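Local coordinates for putative hemin ABC transport system, membrane protein (Burkholderia cenocepacia J2315, PDB 5B57) that probably forms the membrane-spanning subunit of an ABC importer that carries heme across the cell membrane, at residues D264-L269 with Q284-R289. Numbering follows the deposited sequence.
Sequences DALNAL and QRLKRR
Leu286 reaches across from helix 283-305 and meets Ala265, Leu266 and Leu269, which lie along one side of the short helix 263-269. With CG anti to the backbone N (chi1 170°), its side chain extends toward helix 263-269 and presents both methyls to it. CD2 takes the tight side. It lies 3.5 Å from CD2 of Leu269 and 4.0 Å from CB of Ala265. The same methyl also rests near a backbone carbonyl, with Ala265 O 3.9 Å away. That oxygen already accepts the helical hydrogen bond from Leu269 N. CD1 has the looser side, 4.3 Å from CD2 of Leu266. All four touching residues are buried, so this looser side is still interior. No hydrogen bond joins the two segments, and the short helical segments come no closer than 11.0 Å between axes, crossing at -117°.

In this FecCD-family permease, helix 263-269 is a short element between helix 242-260, which largely coincides with a predicted membrane span, and helix 283-305. Its place in the chain is consistent with the cytoplasmic coupling helices of ABC importers. So is its packing: Asp264, Ala265, Asn267 and Ala268 each pack on an aromatic side chain of another protein's chain. Within the subunit, Val281 touches both Ala265 and Leu286, and Leu128 of helix 94-128 touches Leu269. The charged groups lie around the apolar contact. Lys287 forms a salt bridge with Glu273, and Arg289 forms one with Glu262.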
loop_
_atom_site.group_PDB
_atom_site.type_symbol
_atom_site.label_atom_id
_atom_site.label_comp_id
_atom_site.label_asym_id
_atom_site.label_seq_id
_atom_site.Cartn_x
_atom_site.Cartn_y
_atom_site.Cartn_z
ATOM N N ASP A 264 -2.146 -8.399 -24.207
ATOM C CA ASP A 264 -3.569 -8.121 -24.080
ATOM C C ASP A 264 -4.079 -8.526 -22.705
ATOM O O ASP A 264 -4.764 -7.744 -22.031
ATOM C CB ASP A 264 -4.345 -8.841 -25.180
ATOM C CG ASP A 264 -4.053 -8.285 -26.565
ATOM O OD1 ASP A 264 -3.946 -7.047 -26.714
ATOM O OD2 ASP A 264 -3.935 -9.099 -27.504
ATOM N N ALA A 265 -3.728 -9.743 -22.266
ATOM C CA ALA A 265 -4.103 -10.192 -20.930
ATOM C C ALA A 265 -3.637 -9.207 -19.861
ATOM O O ALA A 265 -4.379 -8.908 -18.914
ATOM C CB ALA A 265 -3.530 -11.581 -20.676
ATOM N N LEU A 266 -2.422 -8.669 -20.011
ATOM C CA LEU A 266 -1.923 -7.686 -19.052
ATOM C C LEU A 266 -2.738 -6.407 -19.093
ATOM O O LEU A 266 -2.946 -5.771 -18.052
ATOM C CB LEU A 266 -0.449 -7.377 -19.309
ATOM C CG LEU A 266 0.566 -8.426 -18.850
ATOM C CD1 LEU A 266 1.932 -8.117 -19.455
ATOM C CD2 LEU A 266 0.613 -8.479 -17.336
ATOM N N ASN A 267 -3.204 -6.005 -20.278
ATOM C CA ASN A 267 -4.017 -4.799 -20.340
ATOM C C ASN A 267 -5.320 -5.014 -19.609
ATOM O O ASN A 267 -5.772 -4.128 -18.882
ATOM C CB ASN A 267 -4.275 -4.376 -21.779
ATOM C CG ASN A 267 -3.191 -3.470 -22.313
ATOM O OD1 ASN A 267 -2.424 -2.883 -21.545
ATOM N ND2 ASN A 267 -3.114 -3.350 -23.638
ATOM N N ALA A 268 -5.913 -6.205 -19.761
ATOM C CA ALA A 268 -7.173 -6.512 -19.089
ATOM C C ALA A 268 -6.989 -6.615 -17.582
ATOM O O ALA A 268 -7.876 -6.203 -16.827
ATOM C CB ALA A 268 -7.781 -7.798 -19.652
ATOM N N LEU A 269 -5.842 -7.137 -17.140
ATOM C CA LEU A 269 -5.514 -7.240 -15.720
ATOM C C LEU A 269 -5.313 -5.885 -15.042
ATOM O O LEU A 269 -5.477 -5.780 -13.820
ATOM C CB LEU A 269 -4.267 -8.092 -15.567
ATOM C CG LEU A 269 -3.775 -8.303 -14.154
ATOM C CD1 LEU A 269 -4.856 -9.015 -13.369
ATOM C CD2 LEU A 269 -2.494 -9.118 -14.226
ATOM N N GLN A 284 -4.234 -16.566 -12.921
ATOM C CA GLN A 284 -3.219 -17.353 -12.233
ATOM C C GLN A 284 -2.142 -17.842 -13.202
ATOM O O GLN A 284 -0.945 -17.713 -12.923
ATOM C CB GLN A 284 -3.877 -18.501 -11.477
ATOM C CG GLN A 284 -4.793 -17.981 -10.388
ATOM C CD GLN A 284 -4.016 -17.126 -9.403
ATOM O OE1 GLN A 284 -2.860 -17.433 -9.094
ATOM N NE2 GLN A 284 -4.620 -16.030 -8.938
ATOM N N ARG A 285 -2.541 -18.386 -14.359
ATOM C CA ARG A 285 -1.551 -18.723 -15.374
ATOM C C ARG A 285 -0.806 -17.486 -15.831
ATOM O O ARG A 285 0.377 -17.568 -16.181
ATOM C CB ARG A 285 -2.196 -19.397 -16.590
ATOM C CG ARG A 285 -2.992 -20.669 -16.317
ATOM C CD ARG A 285 -2.093 -21.882 -16.193
ATOM N NE ARG A 285 -1.366 -22.181 -17.431
ATOM C CZ ARG A 285 -0.286 -22.960 -17.493
ATOM N NH1 ARG A 285 0.204 -23.514 -16.388
ATOM N NH2 ARG A 285 0.307 -23.177 -18.656
ATOM N N LEU A 286 -1.477 -16.329 -15.843
ATOM C CA LEU A 286 -0.819 -15.102 -16.297
ATOM C C LEU A 286 0.286 -14.687 -15.335
ATOM O O LEU A 286 1.389 -14.329 -15.766
ATOM C CB LEU A 286 -1.836 -13.979 -16.460
ATOM C CG LEU A 286 -1.291 -12.570 -16.692
ATOM C CD1 LEU A 286 -0.452 -12.562 -17.944
ATOM C CD2 LEU A 286 -2.424 -11.528 -16.802
ATOM N N LYS A 287 0.007 -14.727 -14.026
ATOM C CA LYS A 287 1.044 -14.397 -13.057
ATOM C C LYS A 287 2.275 -15.284 -13.250
ATOM O O LYS A 287 3.400 -14.785 -13.298
ATOM C CB LYS A 287 0.480 -14.501 -11.640
ATOM C CG LYS A 287 -0.628 -13.486 -11.373
ATOM C CD LYS A 287 -1.146 -13.475 -9.913
ATOM C CE LYS A 287 -1.989 -12.202 -9.626
ATOM N NZ LYS A 287 -2.424 -11.945 -8.200
ATOM N N ARG A 288 2.085 -16.589 -13.430
ATOM C CA ARG A 288 3.247 -17.465 -13.512
ATOM C C ARG A 288 4.011 -17.272 -14.814
ATOM O O ARG A 288 5.232 -17.380 -14.823
ATOM C CB ARG A 288 2.821 -18.927 -13.322
ATOM C CG ARG A 288 3.885 -19.967 -13.662
ATOM C CD ARG A 288 3.426 -21.425 -13.390
ATOM N NE ARG A 288 4.573 -22.284 -13.047
ATOM C CZ ARG A 288 4.499 -23.564 -12.664
ATOM N NH1 ARG A 288 5.613 -24.232 -12.368
ATOM N NH2 ARG A 288 3.323 -24.186 -12.575
ATOM N N ARG A 289 3.337 -16.945 -15.911
ATOM C CA ARG A 289 4.038 -16.853 -17.189
ATOM C C ARG A 289 4.911 -15.612 -17.253
ATOM O O ARG A 289 6.023 -15.661 -17.779
ATOM C CB ARG A 289 3.036 -16.895 -18.346
ATOM C CG ARG A 289 2.694 -18.338 -18.717
ATOM C CD ARG A 289 1.819 -18.492 -19.950
ATOM N NE ARG A 289 0.479 -17.938 -19.742
ATOM C CZ ARG A 289 -0.629 -18.376 -20.343
ATOM N NH1 ARG A 289 -1.793 -17.792 -20.079
ATOM N NH2 ARG A 289 -0.577 -19.401 -21.194
#